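Local coordinates for protein putative Ribokinase II (Escherichia coli O6, PDB 3IQ0) that probably phosphorylates a sugar or related substrate with ATP and magnesium, as a putative ribokinase-like member of the pfkB carbohydrate kinase family, at residues V52-I57 and D76-R81. Residues are numbered along the deposited sequence; the frame is centred on the assembly and turned at random.
Sequences VPCGII and DGVDIR
Asp79 bridges to Gly55 through two backbone bonds that flank the glycine. Its N donates to Cys54 O at 2.8 Å, and its carbonyl O accepts from Ile56 N in a longer bond of 3.3 Å, which enters nearly in line with the C=O (171°). The same oxygen lies 3.2 Å from Gly55 CA in a CA-H...O contact. Two waters extend this single bridge: one accepts from Cys54 N and donates to Gly77 O, the other donates to both Ile56 O and Asp79 O, which therefore has a second polar partner.

From CB outward, the Asp79 side chain soon leaves the strand. CB lies beside strand 54-61, 3.2 Å from Cys54 O and close to Gly55 CA; CG stands anti to the backbone N (chi1 177°), and the carboxylate turns back to its own loop. There OD1 accepts from Arg81 N at 3.1 Å, closing an Asx turn, while OD2 forms a salt bridge with Arg81 NH2 at 2.7 Å. OD1 sits 3.5 Å above the guanidinium plane, over its centre, and OD2 also lies well out of that plane, so charge rather than a directed N-H holds the pair.

Val78 turns its two methyls to the strand: CG1 meets Gly55 CA and, at 4.2 Å, Ile56 CG2, whereas CG2 approaches Cys54 SG. Thr48 of helix 39-49 and Leu73 of helix 64-75 also touch Val78, which places it between the strand and these two helices. Gly77, with positive phi, ends helix 64-75 in a Schellman motif and leads the chain alongside strand 54-61 and on into parallel strand 83-86: the helix-to-strand connection of a beta-alpha-beta crossover at one edge of the ribokinase-fold central sheet.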
loop_
_atom_site.group_PDB
_atom_site.type_symbol
_atom_site.label_atom_id
_atom_site.label_comp_id
_atom_site.label_asym_id
_atom_site.label_seq_id
_atom_site.Cartn_x
_atom_site.Cartn_y
_atom_site.Cartn_z
ATOM N N VAL B 52 -24.264 -12.703 17.781
ATOM C CA VAL B 52 -23.369 -13.422 18.672
ATOM C C VAL B 52 -22.199 -12.535 19.089
ATOM O O VAL B 52 -21.450 -12.041 18.249
ATOM C CB VAL B 52 -22.857 -14.714 17.978
ATOM C CG1 VAL B 52 -21.734 -15.347 18.777
ATOM C CG2 VAL B 52 -24.014 -15.704 17.810
ATOM N N PRO B 53 -22.050 -12.294 20.400
ATOM C CA PRO B 53 -20.953 -11.458 20.901
ATOM C C PRO B 53 -19.616 -12.006 20.430
ATOM O O PRO B 53 -19.375 -13.215 20.502
ATOM C CB PRO B 53 -21.121 -11.515 22.425
ATOM C CG PRO B 53 -22.027 -12.690 22.663
ATOM C CD PRO B 53 -22.951 -12.689 21.494
ATOM N N CYS B 54 -18.754 -11.113 19.947
ATOM C CA CYS B 54 -17.457 -11.524 19.409
ATOM C C CYS B 54 -16.413 -10.412 19.453
ATOM O O CYS B 54 -16.724 -9.264 19.776
ATOM C CB CYS B 54 -17.648 -11.959 17.965
ATOM S SG CYS B 54 -18.491 -10.671 17.001
ATOM N N GLY B 55 -15.176 -10.764 19.106
ATOM C CA GLY B 55 -14.091 -9.801 19.101
ATOM C C GLY B 55 -13.046 -10.202 18.078
ATOM O O GLY B 55 -13.101 -11.302 17.526
ATOM N N ILE B 56 -12.091 -9.323 17.809
ATOM C CA ILE B 56 -11.056 -9.647 16.839
ATOM C C ILE B 56 -9.710 -9.069 17.246
ATOM O O ILE B 56 -9.633 -7.960 17.768
ATOM C CB ILE B 56 -11.444 -9.151 15.410
ATOM C CG1 ILE B 56 -10.381 -9.589 14.397
ATOM C CG2 ILE B 56 -11.631 -7.640 15.401
ATOM C CD1 ILE B 56 -10.764 -9.347 12.943
ATOM N N ILE B 57 -8.653 -9.843 17.021
ATOM C CA ILE B 57 -7.294 -9.413 17.345
ATOM C C ILE B 57 -6.614 -9.142 16.016
ATOM O O ILE B 57 -6.431 -10.057 15.218
ATOM C CB ILE B 57 -6.510 -10.518 18.091
ATOM C CG1 ILE B 57 -7.165 -10.805 19.444
ATOM C CG2 ILE B 57 -5.069 -10.087 18.294
ATOM C CD1 ILE B 57 -6.547 -11.973 20.187
ATOM N N ASP B 76 -21.013 -2.462 14.140
ATOM C CA ASP B 76 -21.755 -3.699 13.969
ATOM C C ASP B 76 -21.829 -4.528 15.251
ATOM O O ASP B 76 -22.487 -5.569 15.290
ATOM C CB ASP B 76 -21.175 -4.526 12.820
ATOM C CG ASP B 76 -21.569 -3.977 11.457
ATOM O OD1 ASP B 76 -22.509 -3.151 11.385
ATOM O OD2 ASP B 76 -20.960 -4.378 10.448
ATOM N N GLY B 77 -21.156 -4.058 16.299
ATOM C CA GLY B 77 -21.207 -4.750 17.576
ATOM C C GLY B 77 -19.998 -5.578 17.961
ATOM O O GLY B 77 -20.019 -6.255 18.992
ATOM N N VAL B 78 -18.950 -5.539 17.144
ATOM C CA VAL B 78 -17.743 -6.312 17.442
ATOM C C VAL B 78 -16.896 -5.663 18.529
ATOM O O VAL B 78 -16.818 -4.440 18.620
ATOM C CB VAL B 78 -16.848 -6.478 16.194
ATOM C CG1 VAL B 78 -15.621 -7.298 16.552
ATOM C CG2 VAL B 78 -17.627 -7.144 15.077
ATOM N N ASP B 79 -16.280 -6.492 19.365
ATOM C CA ASP B 79 -15.401 -6.000 20.420
ATOM C C ASP B 79 -14.086 -5.729 19.688
ATOM O O ASP B 79 -13.418 -6.664 19.238
ATOM C CB ASP B 79 -15.194 -7.079 21.487
ATOM C CG ASP B 79 -14.231 -6.645 22.584
ATOM O OD1 ASP B 79 -13.558 -5.604 22.429
ATOM O OD2 ASP B 79 -14.144 -7.359 23.604
ATOM N N ILE B 80 -13.712 -4.462 19.556
ATOM C CA ILE B 80 -12.488 -4.142 18.830
ATOM C C ILE B 80 -11.284 -3.751 19.677
ATOM O O ILE B 80 -10.329 -3.168 19.165
ATOM C CB ILE B 80 -12.748 -3.033 17.775
ATOM C CG1 ILE B 80 -13.387 -1.800 18.425
ATOM C CG2 ILE B 80 -13.672 -3.568 16.681
ATOM C CD1 ILE B 80 -12.459 -1.021 19.323
ATOM N N ARG B 81 -11.316 -4.083 20.963
ATOM C CA ARG B 81 -10.204 -3.744 21.845
ATOM C C ARG B 81 -8.918 -4.451 21.433
ATOM O O ARG B 81 -7.819 -3.980 21.731
ATOM C CB ARG B 81 -10.547 -4.093 23.295
ATOM C CG ARG B 81 -11.710 -3.298 23.860
ATOM C CD ARG B 81 -11.893 -3.610 25.329
ATOM N NE ARG B 81 -11.948 -5.049 25.550
ATOM C CZ ARG B 81 -13.038 -5.712 25.916
ATOM N NH1 ARG B 81 -14.180 -5.065 26.115
ATOM N NH2 ARG B 81 -12.984 -7.029 26.073
HETATM O O HOH W 1 -19.723 -8.385 20.541
HETATM O O HOH W 2 -11.084 -7.429 20.389
#